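Local atomic coordinates of T-box transcription factor TBX21 (Mus musculus, PDB entry 5T1J), a protein that binds DNA sequence-specifically through its T-box domain and directs naive T helper precursors into the Th1 lineage by activating Th1 genes and repressing opposing programs. Residues N28-E33 with N184-Q189; H141-R146 with F176-A181; L22-F27 with P45-T50. All blocks are in the same frame, centred on the assembly; numbering follows the deposited sequence.

In the fold
All three contacts belong to the T-box DNA-binding domain, and they differ in chemistry as they differ in burial. Contact 2 (141-146 with 176-181) is a buried pairing of antiparallel strands held by main-chain hydrogen bonds. Contact 3 (22-27 with 45-50) is also buried, but apolar, a proline set among the side chains of a helix. Contact 1 (28-33 with 184-189) is only partly buried and combines a His-carboxylate bond with apolar packing of Ile-187 into the turn. Contacts 1 and 3 share helix 21-29, and Thr-32 of contact 1 packs against Phe-176 of contact 2. Pro-145 and Leu-47 touch between contacts 2 and 3. Contacts 1 and 2 also reach bound DNA.

Contact 1. Residues N28-E33 with N184-Q189; sequences NQHQTE and NAEITQ. With nucleotides of chain F.
His-30 and Glu-186 are joined by a His-carboxylate hydrogen bond where the turn after helix 21-29 meets the first turn of helix 185-194, within the T-box domain, a p53-like DNA-binding fold. The donor is ND1, 2.7 Å from Glu-186 OE1, and the N-H...O angle of 162° makes the bond fairly straight. From the imidazole side OE1 sits at the ring edge, close to its plane; from the carboxylate side ND1 arrives from above the plane, since the two flat groups stand 86° apart. Glu-186 has CG between its backbone N and carbonyl carbon (chi1 70°), and beyond CG the chain runs extended to the histidine. Its second oxygen, OE2, accepts from Asn-184 ND2 at 2.6 Å, in a bent bond from an amide whose position is less certain. With a different donor at each oxygen, rotation of the carboxylate may be limited; the nearby negative charge may favour a protonated imidazole.

Asn-184 is the N-cap of helix 185-194. Its OD1 accepts from Glu-186 N and, weakly, from Ile-187 N, although the modelled place of OD1 is doubtful. Its backbone N makes a weak, 3.4 Å hydrogen bond to Glu-33 OE2, while Glu-33 OE1 takes the stronger bond from Gln-183 N. The side chain of Glu-33 comes within about 4 Å, nearest atoms, of that of Tyr-182, which is essential for the interaction with RUNX1. Thr-188 faces DNA, its CG2 packing 3.2 Å from phosphate oxygen OP1 of DT18 of chain F.

Between the polar groups Ile-187 projects its CD1 into the turn. This methyl meets the carbonyl oxygens of His-30 and Gln-31, and it lies 3.6 Å from Thr-32 CA and 4.0 Å from Glu-33 CG.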
loop_
_atom_site.group_PDB
_atom_site.type_symbol
_atom_site.label_atom_id
_atom_site.label_comp_id
_atom_site.label_asym_id
_atom_site.label_seq_id
_atom_site.Cartn_x
_atom_site.Cartn_y
_atom_site.Cartn_z
ATOM N N ASN A 28 22.840 12.055 -8.644
ATOM C CA ASN A 28 22.390 12.992 -7.615
ATOM C C ASN A 28 22.926 14.404 -7.791
ATOM O O ASN A 28 22.145 15.358 -7.817
ATOM C CB ASN A 28 22.765 12.498 -6.219
ATOM C CG ASN A 28 22.315 13.456 -5.129
ATOM O OD1 ASN A 28 21.257 14.086 -5.235
ATOM N ND2 ASN A 28 23.126 13.586 -4.082
ATOM N N GLN A 29 24.249 14.524 -7.882
ATOM C CA GLN A 29 24.950 15.815 -7.993
ATOM C C GLN A 29 24.413 16.727 -9.079
ATOM O O GLN A 29 24.427 17.941 -8.942
ATOM C CB GLN A 29 26.422 15.546 -8.268
ATOM C CG GLN A 29 27.220 15.140 -7.050
ATOM C CD GLN A 29 28.424 14.330 -7.455
ATOM O OE1 GLN A 29 28.477 13.830 -8.585
ATOM N NE2 GLN A 29 29.410 14.207 -6.556
ATOM N N HIS A 30 23.936 16.112 -10.153
ATOM C CA HIS A 30 23.446 16.805 -11.334
ATOM C C HIS A 30 21.911 16.853 -11.273
ATOM O O HIS A 30 21.252 16.873 -12.321
ATOM C CB HIS A 30 23.899 16.071 -12.594
ATOM C CG HIS A 30 25.275 15.485 -12.487
ATOM N ND1 HIS A 30 26.334 15.886 -13.277
ATOM C CD2 HIS A 30 25.751 14.503 -11.688
ATOM C CE1 HIS A 30 27.402 15.179 -12.959
ATOM N NE2 HIS A 30 27.078 14.327 -12.007
ATOM N N GLN A 31 21.376 16.823 -10.041
ATOM C CA GLN A 31 19.937 16.901 -9.679
ATOM C C GLN A 31 18.995 15.933 -10.441
ATOM O O GLN A 31 18.557 16.183 -11.564
ATOM C CB GLN A 31 19.415 18.344 -9.810
ATOM C CG GLN A 31 19.383 18.927 -11.205
ATOM C CD GLN A 31 20.665 19.585 -11.610
ATOM O OE1 GLN A 31 21.506 19.911 -10.767
ATOM N NE2 GLN A 31 20.851 19.757 -12.919
ATOM N N THR A 32 18.588 14.872 -9.756
ATOM C CA THR A 32 18.001 13.705 -10.420
ATOM C C THR A 32 16.668 14.004 -11.095
ATOM O O THR A 32 15.921 14.890 -10.631
ATOM C CB THR A 32 17.800 12.595 -9.428
ATOM O OG1 THR A 32 18.834 12.657 -8.436
ATOM C CG2 THR A 32 17.847 11.261 -10.144
ATOM N N GLU A 33 16.377 13.311 -12.204
ATOM C CA GLU A 33 15.131 13.590 -12.941
ATOM C C GLU A 33 14.453 12.280 -13.328
ATOM O O GLU A 33 15.047 11.471 -14.035
ATOM C CB GLU A 33 15.373 14.449 -14.212
ATOM C CG GLU A 33 16.018 15.832 -13.948
ATOM C CD GLU A 33 16.025 16.784 -15.164
ATOM O OE1 GLU A 33 15.372 16.426 -16.188
ATOM O OE2 GLU A 33 16.648 17.887 -15.069
ATOM N N ASN A 184 18.024 19.342 -17.810
ATOM C CA ASN A 184 19.456 19.161 -17.885
ATOM C C ASN A 184 19.752 18.028 -18.870
ATOM O O ASN A 184 19.053 17.029 -18.893
ATOM C CB ASN A 184 20.052 18.892 -16.500
ATOM C CG ASN A 184 21.586 18.732 -16.535
ATOM O OD1 ASN A 184 22.152 18.088 -17.442
ATOM N ND2 ASN A 184 22.263 19.392 -15.591
ATOM N N ALA A 185 20.793 18.204 -19.678
ATOM C CA ALA A 185 21.140 17.265 -20.738
ATOM C C ALA A 185 22.225 16.263 -20.334
ATOM O O ALA A 185 22.495 15.325 -21.101
ATOM C CB ALA A 185 21.566 18.041 -22.004
ATOM N N GLU A 186 22.918 16.518 -19.214
ATOM C CA GLU A 186 23.901 15.555 -18.685
ATOM C C GLU A 186 23.152 14.367 -18.144
ATOM O O GLU A 186 23.623 13.226 -18.247
ATOM C CB GLU A 186 24.826 16.161 -17.618
ATOM C CG GLU A 186 24.196 16.498 -16.260
ATOM C CD GLU A 186 25.068 17.453 -15.424
ATOM O OE1 GLU A 186 26.334 17.415 -15.543
ATOM O OE2 GLU A 186 24.477 18.273 -14.673
ATOM N N ILE A 187 21.982 14.629 -17.548
ATOM C CA ILE A 187 21.203 13.542 -16.962
ATOM C C ILE A 187 20.631 12.706 -18.079
ATOM O O ILE A 187 20.897 11.511 -18.103
ATOM C CB ILE A 187 20.120 14.052 -16.033
ATOM C CG1 ILE A 187 20.675 14.014 -14.614
ATOM C CG2 ILE A 187 18.938 13.213 -16.125
ATOM C CD1 ILE A 187 19.692 14.339 -13.568
ATOM N N THR A 188 19.963 13.321 -19.052
ATOM C CA THR A 188 19.612 12.585 -20.260
ATOM C C THR A 188 20.769 11.714 -20.743
ATOM O O THR A 188 20.572 10.569 -21.103
ATOM C CB THR A 188 19.189 13.478 -21.388
ATOM O OG1 THR A 188 18.089 14.268 -20.962
ATOM C CG2 THR A 188 18.766 12.633 -22.578
ATOM N N GLN A 189 21.977 12.251 -20.791
ATOM C CA GLN A 189 23.115 11.399 -21.128
ATOM C C GLN A 189 23.360 10.280 -20.074
ATOM O O GLN A 189 23.469 9.100 -20.432
ATOM C CB GLN A 189 24.382 12.222 -21.308
ATOM C CG GLN A 189 25.366 11.604 -22.311
ATOM C CD GLN A 189 24.795 11.469 -23.728
ATOM O OE1 GLN A 189 24.519 10.358 -24.206
ATOM N NE2 GLN A 189 24.682 12.615 -24.430
ATOM P P DT F 18 16.992 12.354 -25.817
ATOM O OP1 DT F 18 18.400 12.739 -25.762
ATOM O OP2 DT F 18 16.043 13.187 -25.059
ATOM O "O5'" DT F 18 16.521 12.383 -27.327
ATOM C "C5'" DT F 18 16.751 11.303 -28.136
ATOM C "C4'" DT F 18 16.170 11.558 -29.493
ATOM O "O4'" DT F 18 14.932 10.839 -29.639
ATOM C "C3'" DT F 18 15.859 13.019 -29.758
ATOM O "O3'" DT F 18 16.317 13.389 -31.033
ATOM C "C2'" DT F 18 14.323 13.088 -29.670
ATOM C "C1'" DT F 18 13.911 11.691 -30.088
ATOM N N1 DT F 18 12.628 11.231 -29.446
ATOM C C2 DT F 18 11.656 10.645 -30.222
ATOM O O2 DT F 18 11.779 10.444 -31.419
ATOM N N3 DT F 18 10.540 10.269 -29.538
ATOM C C4 DT F 18 10.283 10.432 -28.184
ATOM O O4 DT F 18 9.220 10.050 -27.651
ATOM C C5 DT F 18 11.341 11.070 -27.435
ATOM C C7 DT F 18 11.199 11.316 -25.965
ATOM C C6 DT F 18 12.436 11.431 -28.090
#

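Contact 2. Residues H141-R146 with F176-A181; sequences HKYQPR and FIAVTA. With nucleotides of chain E.
Tyr-143 and Phe-176 face each other as a hydrogen-bonded antiparallel pair, joining strands 142-146 and 176-179 in the mixed sheet of the T-box domain, a p53-like fold. Tyr-143 N is 3.0 Å from Phe-176 O, and Phe-176 N returns a bond of 3.2 Å to Tyr-143 O. A third bond, from Ala-178 N to His-141 O, spans 3.1 Å. The next pair, Lys-142 with Ile-177, is non-hydrogen-bonded. The strand directions differ by 120°, well short of the 180° of an ideal antiparallel pair, and the two strands pair over two residues each.

On the face carrying Tyr-143 and Phe-176, the phenylalanine is the main bump. Its CG lies between its backbone N and carbonyl carbon (chi1 61°), and the ring lies against Tyr-143 and Pro-145, which meet it differently. Pro-145 CG comes to the ring edge, 3.8 Å from Phe-176 CE2, while Tyr-143 CB approaches obliquely, 4.3 Å from Phe-176 CZ. Ala-178, with only a methyl, sets CB 4.0 Å from Tyr-143 CE2, near the plane of the phenol ring at its edge. The phenol oxygen is satisfied beyond this pair, by Gln-138 N. On the face of Lys-142 and Ile-177 the side-chain contact is slighter, Lys-142 CB against Ile-177 CG1.

Past the strand, the chain reaches DNA. Thr-180 OG1 donates to OP2 of DT4 of chain E, at a modelled length too short to be taken literally, and Ala-181 CB lies 4.0 Å from that nucleotide's thymine methyl, C7.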
loop_
_atom_site.group_PDB
_atom_site.type_symbol
_atom_site.label_atom_id
_atom_site.label_comp_id
_atom_site.label_asym_id
_atom_site.label_seq_id
_atom_site.Cartn_x
_atom_site.Cartn_y
_atom_site.Cartn_z
ATOM N N HIS A 141 7.950 18.738 -9.365
ATOM C CA HIS A 141 8.043 18.891 -7.910
ATOM C C HIS A 141 9.181 18.018 -7.402
ATOM O O HIS A 141 9.600 17.077 -8.101
ATOM C CB HIS A 141 6.721 18.522 -7.223
ATOM C CG HIS A 141 5.601 19.477 -7.510
ATOM N ND1 HIS A 141 5.062 19.636 -8.768
ATOM C CD2 HIS A 141 4.903 20.307 -6.694
ATOM C CE1 HIS A 141 4.098 20.541 -8.723
ATOM N NE2 HIS A 141 3.979 20.961 -7.476
ATOM N N LYS A 142 9.723 18.322 -6.221
ATOM C CA LYS A 142 10.794 17.453 -5.750
ATOM C C LYS A 142 10.292 16.618 -4.600
ATOM O O LYS A 142 9.780 17.116 -3.579
ATOM C CB LYS A 142 12.071 18.198 -5.369
ATOM C CG LYS A 142 12.288 18.601 -3.909
ATOM C CD LYS A 142 13.658 19.288 -3.800
ATOM C CE LYS A 142 13.619 20.569 -2.958
ATOM N NZ LYS A 142 14.874 21.393 -3.181
ATOM N N TYR A 143 10.457 15.323 -4.849
ATOM C CA TYR A 143 10.022 14.188 -4.072
ATOM C C TYR A 143 11.174 13.376 -3.466
ATOM O O TYR A 143 12.325 13.625 -3.741
ATOM C CB TYR A 143 9.249 13.283 -4.995
ATOM C CG TYR A 143 7.929 13.792 -5.485
ATOM C CD1 TYR A 143 6.872 13.938 -4.607
ATOM C CD2 TYR A 143 7.716 14.079 -6.827
ATOM C CE1 TYR A 143 5.612 14.372 -5.042
ATOM C CE2 TYR A 143 6.461 14.522 -7.278
ATOM C CZ TYR A 143 5.402 14.665 -6.371
ATOM O OH TYR A 143 4.140 15.095 -6.766
ATOM N N GLN A 144 10.866 12.337 -2.714
ATOM C CA GLN A 144 11.917 11.536 -2.115
ATOM C C GLN A 144 11.435 10.135 -1.755
ATOM O O GLN A 144 10.504 9.963 -0.954
ATOM C CB GLN A 144 12.475 12.224 -0.880
ATOM C CG GLN A 144 13.265 11.295 0.006
ATOM C CD GLN A 144 13.867 12.027 1.156
ATOM O OE1 GLN A 144 13.212 12.859 1.781
ATOM N NE2 GLN A 144 15.131 11.741 1.442
ATOM N N PRO A 145 12.056 9.125 -2.380
ATOM C CA PRO A 145 11.769 7.731 -2.076
ATOM C C PRO A 145 12.124 7.462 -0.630
ATOM O O PRO A 145 13.152 7.946 -0.134
ATOM C CB PRO A 145 12.691 6.970 -3.025
ATOM C CG PRO A 145 12.847 7.883 -4.186
ATOM C CD PRO A 145 12.923 9.258 -3.560
ATOM N N ARG A 146 11.282 6.659 0.010
ATOM C CA ARG A 146 11.394 6.349 1.417
ATOM C C ARG A 146 10.878 4.916 1.614
ATOM O O ARG A 146 9.769 4.629 1.156
ATOM C CB ARG A 146 10.573 7.370 2.207
ATOM C CG ARG A 146 10.681 7.240 3.697
ATOM C CD ARG A 146 9.836 8.286 4.396
ATOM N NE ARG A 146 8.423 8.136 4.035
ATOM C CZ ARG A 146 7.422 8.824 4.583
ATOM N NH1 ARG A 146 7.656 9.702 5.551
ATOM N NH2 ARG A 146 6.175 8.624 4.175
ATOM N N PHE A 176 14.376 13.521 -6.208
ATOM C CA PHE A 176 14.328 13.798 -7.634
ATOM C C PHE A 176 13.195 14.722 -7.944
ATOM O O PHE A 176 12.535 15.269 -7.073
ATOM C CB PHE A 176 14.217 12.533 -8.523
ATOM C CG PHE A 176 12.991 11.736 -8.287
ATOM C CD1 PHE A 176 11.783 12.064 -8.920
ATOM C CD2 PHE A 176 13.011 10.660 -7.414
ATOM C CE1 PHE A 176 10.614 11.329 -8.682
ATOM C CE2 PHE A 176 11.846 9.958 -7.183
ATOM C CZ PHE A 176 10.662 10.303 -7.827
ATOM N N ILE A 177 13.016 14.924 -9.230
ATOM C CA ILE A 177 12.111 15.913 -9.737
ATOM C C ILE A 177 11.254 15.188 -10.726
ATOM O O ILE A 177 11.717 14.355 -11.477
ATOM C CB ILE A 177 12.908 17.120 -10.357
ATOM C CG1 ILE A 177 13.639 17.830 -9.225
ATOM C CG2 ILE A 177 11.997 18.130 -11.079
ATOM C CD1 ILE A 177 14.194 19.185 -9.594
ATOM N N ALA A 178 9.977 15.428 -10.696
ATOM C CA ALA A 178 9.186 14.709 -11.650
ATOM C C ALA A 178 9.093 15.526 -12.886
ATOM O O ALA A 178 8.608 16.664 -12.828
ATOM C CB ALA A 178 7.782 14.403 -11.095
ATOM N N VAL A 179 9.525 14.992 -14.011
ATOM C CA VAL A 179 9.389 15.799 -15.205
ATOM C C VAL A 179 8.711 15.066 -16.308
ATOM O O VAL A 179 8.784 13.845 -16.390
ATOM C CB VAL A 179 10.721 16.313 -15.711
ATOM C CG1 VAL A 179 11.243 17.395 -14.765
ATOM C CG2 VAL A 179 11.688 15.170 -15.880
ATOM N N THR A 180 7.975 15.822 -17.110
ATOM C CA THR A 180 7.340 15.238 -18.270
ATOM C C THR A 180 8.351 15.002 -19.371
ATOM O O THR A 180 8.097 14.221 -20.287
ATOM C CB THR A 180 6.243 16.127 -18.809
ATOM O OG1 THR A 180 5.445 16.614 -17.718
ATOM C CG2 THR A 180 5.375 15.339 -19.771
ATOM N N ALA A 181 9.492 15.677 -19.279
ATOM C CA ALA A 181 10.555 15.475 -20.240
ATOM C C ALA A 181 11.837 16.115 -19.704
ATOM O O ALA A 181 11.793 17.181 -19.071
ATOM C CB ALA A 181 10.185 16.059 -21.619
ATOM P P DT E 4 3.731 19.305 -17.391
ATOM O OP1 DT E 4 2.884 19.253 -16.180
ATOM O OP2 DT E 4 5.160 18.960 -17.248
ATOM O "O5'" DT E 4 3.080 18.404 -18.573
ATOM C "C5'" DT E 4 1.795 18.675 -19.051
ATOM C "C4'" DT E 4 1.533 17.990 -20.386
ATOM O "O4'" DT E 4 2.413 18.496 -21.383
ATOM C "C3'" DT E 4 1.708 16.463 -20.414
ATOM O "O3'" DT E 4 0.381 15.854 -20.434
ATOM C "C2'" DT E 4 2.521 16.180 -21.699
ATOM C "C1'" DT E 4 2.525 17.538 -22.403
ATOM N N1 DT E 4 3.802 17.859 -23.236
ATOM C C2 DT E 4 3.726 17.879 -24.620
ATOM O O2 DT E 4 2.705 17.623 -25.236
ATOM N N3 DT E 4 4.903 18.204 -25.262
ATOM C C4 DT E 4 6.130 18.514 -24.674
ATOM O O4 DT E 4 7.140 18.793 -25.340
ATOM C C5 DT E 4 6.137 18.485 -23.218
ATOM C C7 DT E 4 7.397 18.809 -22.457
ATOM C C6 DT E 4 4.988 18.170 -22.583
#

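Contact 3. Residues L22-F27 with P45-T50; sequences LLWSKF and PFLSFT
Pro-45 lies over one face of the Trp-24 indole, a CH-pi contact. Its CD stands 4.1 Å from the centroid of the six-membered ring of Trp-24, only 10° off the ring normal, and its CG rises above the centre of the ring system. The Phe-27 ring shares the same two atoms: Pro-45 CD lies over one of its faces, offset toward the rim, and Pro-45 CG comes within 3.9 Å of Phe-27 CD2. Chi1 of Phe-27 (-86°) sets CG anti to the carbonyl carbon, beside the backbone N, on the side where the proline lies.

Aliphatic packing continues this grip. Leu-23 CD2 lies 3.9 Å from Pro-45 CB, the two side chains passing alongside with their ends pointing opposite ways, so three residues of helix 21-29 touch a single proline. Leu-47 adds its CD1, 4.3 Å from Trp-24 NE1. In the T-box fold this fastens the helix to the loop leading into strand 48-51; the peptide bond before Pro-45 is cis. Phe-27 also touches Leu-190 and Lys-191 of helix 185-194.

Polar contacts contribute little, since no hydrogen bond crosses between the segments. Trp-24 NE1 and Pro-45 O are near each other but not hydrogen-bonded, and the position of this oxygen against the indole is uncertain. Leu-47 N lies at the indole edge, near its plane.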
loop_
_atom_site.group_PDB
_atom_site.type_symbol
_atom_site.label_atom_id
_atom_site.label_comp_id
_atom_site.label_asym_id
_atom_site.label_seq_id
_atom_site.Cartn_x
_atom_site.Cartn_y
_atom_site.Cartn_z
ATOM N N LEU A 22 26.794 3.973 -5.912
ATOM C CA LEU A 22 27.538 4.892 -6.766
ATOM C C LEU A 22 26.606 5.518 -7.806
ATOM O O LEU A 22 26.673 6.720 -8.040
ATOM C CB LEU A 22 28.756 4.192 -7.414
ATOM C CG LEU A 22 28.746 2.815 -8.112
ATOM C CD1 LEU A 22 28.368 2.922 -9.604
ATOM C CD2 LEU A 22 30.080 2.077 -7.924
ATOM N N LEU A 23 25.706 4.722 -8.384
ATOM C CA LEU A 23 24.879 5.186 -9.502
ATOM C C LEU A 23 23.962 6.302 -9.050
ATOM O O LEU A 23 23.678 7.265 -9.792
ATOM C CB LEU A 23 24.020 4.046 -10.062
ATOM C CG LEU A 23 24.112 3.830 -11.572
ATOM C CD1 LEU A 23 25.491 3.258 -11.968
ATOM C CD2 LEU A 23 22.973 2.938 -12.040
ATOM N N TRP A 24 23.521 6.175 -7.805
ATOM C CA TRP A 24 22.629 7.169 -7.253
ATOM C C TRP A 24 23.394 8.486 -7.050
ATOM O O TRP A 24 22.861 9.561 -7.284
ATOM C CB TRP A 24 22.011 6.652 -5.948
ATOM C CG TRP A 24 20.677 5.934 -6.092
ATOM C CD1 TRP A 24 20.396 4.599 -5.842
ATOM C CD2 TRP A 24 19.429 6.536 -6.454
ATOM N NE1 TRP A 24 19.053 4.355 -6.048
ATOM C CE2 TRP A 24 18.438 5.530 -6.418
ATOM C CE3 TRP A 24 19.048 7.828 -6.809
ATOM C CZ2 TRP A 24 17.093 5.792 -6.729
ATOM C CZ3 TRP A 24 17.700 8.068 -7.112
ATOM C CH2 TRP A 24 16.753 7.063 -7.070
ATOM N N SER A 25 24.653 8.403 -6.657
ATOM C CA SER A 25 25.434 9.618 -6.452
ATOM C C SER A 25 25.735 10.381 -7.768
ATOM O O SER A 25 25.656 11.611 -7.796
ATOM C CB SER A 25 26.702 9.258 -5.706
ATOM O OG SER A 25 26.336 8.794 -4.414
ATOM N N LYS A 26 26.152 9.645 -8.808
ATOM C CA LYS A 26 26.285 10.144 -10.183
ATOM C C LYS A 26 25.022 10.881 -10.606
ATOM O O LYS A 26 25.060 11.943 -11.171
ATOM C CB LYS A 26 26.489 8.994 -11.169
ATOM C CG LYS A 26 27.700 8.169 -10.950
ATOM C CD LYS A 26 27.743 7.036 -11.968
ATOM C CE LYS A 26 28.937 6.099 -11.695
ATOM N NZ LYS A 26 28.958 4.873 -12.561
ATOM N N PHE A 27 23.868 10.289 -10.357
ATOM C CA PHE A 27 22.649 10.937 -10.804
ATOM C C PHE A 27 22.282 12.069 -9.855
ATOM O O PHE A 27 21.558 12.990 -10.243
ATOM C CB PHE A 27 21.504 9.919 -10.914
ATOM C CG PHE A 27 21.453 9.208 -12.229
ATOM C CD1 PHE A 27 20.698 9.719 -13.272
ATOM C CD2 PHE A 27 22.176 8.053 -12.439
ATOM C CE1 PHE A 27 20.643 9.078 -14.510
ATOM C CE2 PHE A 27 22.133 7.410 -13.684
ATOM C CZ PHE A 27 21.359 7.928 -14.721
ATOM N N PRO A 45 17.742 5.578 -11.650
ATOM C CA PRO A 45 18.099 4.205 -11.307
ATOM C C PRO A 45 17.203 3.679 -10.173
ATOM O O PRO A 45 17.378 4.048 -9.004
ATOM C CB PRO A 45 19.561 4.339 -10.873
ATOM C CG PRO A 45 19.703 5.792 -10.409
ATOM C CD PRO A 45 18.463 6.540 -10.803
ATOM N N PHE A 46 16.321 2.742 -10.507
ATOM C CA PHE A 46 15.273 2.318 -9.591
ATOM C C PHE A 46 15.758 1.861 -8.206
ATOM O O PHE A 46 16.662 1.039 -8.088
ATOM C CB PHE A 46 14.441 1.190 -10.221
ATOM C CG PHE A 46 15.249 0.146 -10.967
ATOM C CD1 PHE A 46 16.183 -0.644 -10.297
ATOM C CD2 PHE A 46 14.988 -0.128 -12.312
ATOM C CE1 PHE A 46 16.906 -1.631 -10.953
ATOM C CE2 PHE A 46 15.697 -1.134 -12.977
ATOM C CZ PHE A 46 16.660 -1.887 -12.289
ATOM N N LEU A 47 15.099 2.378 -7.169
ATOM C CA LEU A 47 15.435 2.090 -5.780
ATOM C C LEU A 47 15.679 0.596 -5.599
ATOM O O LEU A 47 14.770 -0.212 -5.844
ATOM C CB LEU A 47 14.282 2.564 -4.875
ATOM C CG LEU A 47 14.592 2.728 -3.385
ATOM C CD1 LEU A 47 16.021 3.260 -3.229
ATOM C CD2 LEU A 47 13.594 3.668 -2.720
ATOM N N SER A 48 16.876 0.224 -5.141
ATOM C CA SER A 48 17.224 -1.205 -5.048
ATOM C C SER A 48 18.368 -1.437 -4.107
ATOM O O SER A 48 19.467 -0.957 -4.337
ATOM C CB SER A 48 17.625 -1.794 -6.409
ATOM O OG SER A 48 16.774 -1.363 -7.455
ATOM N N PHE A 49 18.152 -2.205 -3.059
ATOM C CA PHE A 49 19.247 -2.362 -2.120
ATOM C C PHE A 49 19.305 -3.644 -1.285
ATOM O O PHE A 49 18.907 -4.718 -1.733
ATOM C CB PHE A 49 19.284 -1.132 -1.206
ATOM C CG PHE A 49 17.942 -0.688 -0.688
ATOM C CD1 PHE A 49 17.133 -1.539 0.056
ATOM C CD2 PHE A 49 17.522 0.640 -0.897
ATOM C CE1 PHE A 49 15.923 -1.091 0.536
ATOM C CE2 PHE A 49 16.302 1.095 -0.405
ATOM C CZ PHE A 49 15.509 0.228 0.308
ATOM N N THR A 50 19.882 -3.514 -0.098
ATOM C CA THR A 50 20.268 -4.644 0.727
ATOM C C THR A 50 19.909 -4.402 2.180
ATOM O O THR A 50 20.005 -3.273 2.684
ATOM C CB THR A 50 21.772 -4.949 0.556
ATOM O OG1 THR A 50 21.967 -5.494 -0.754
ATOM C CG2 THR A 50 22.270 -5.968 1.560
#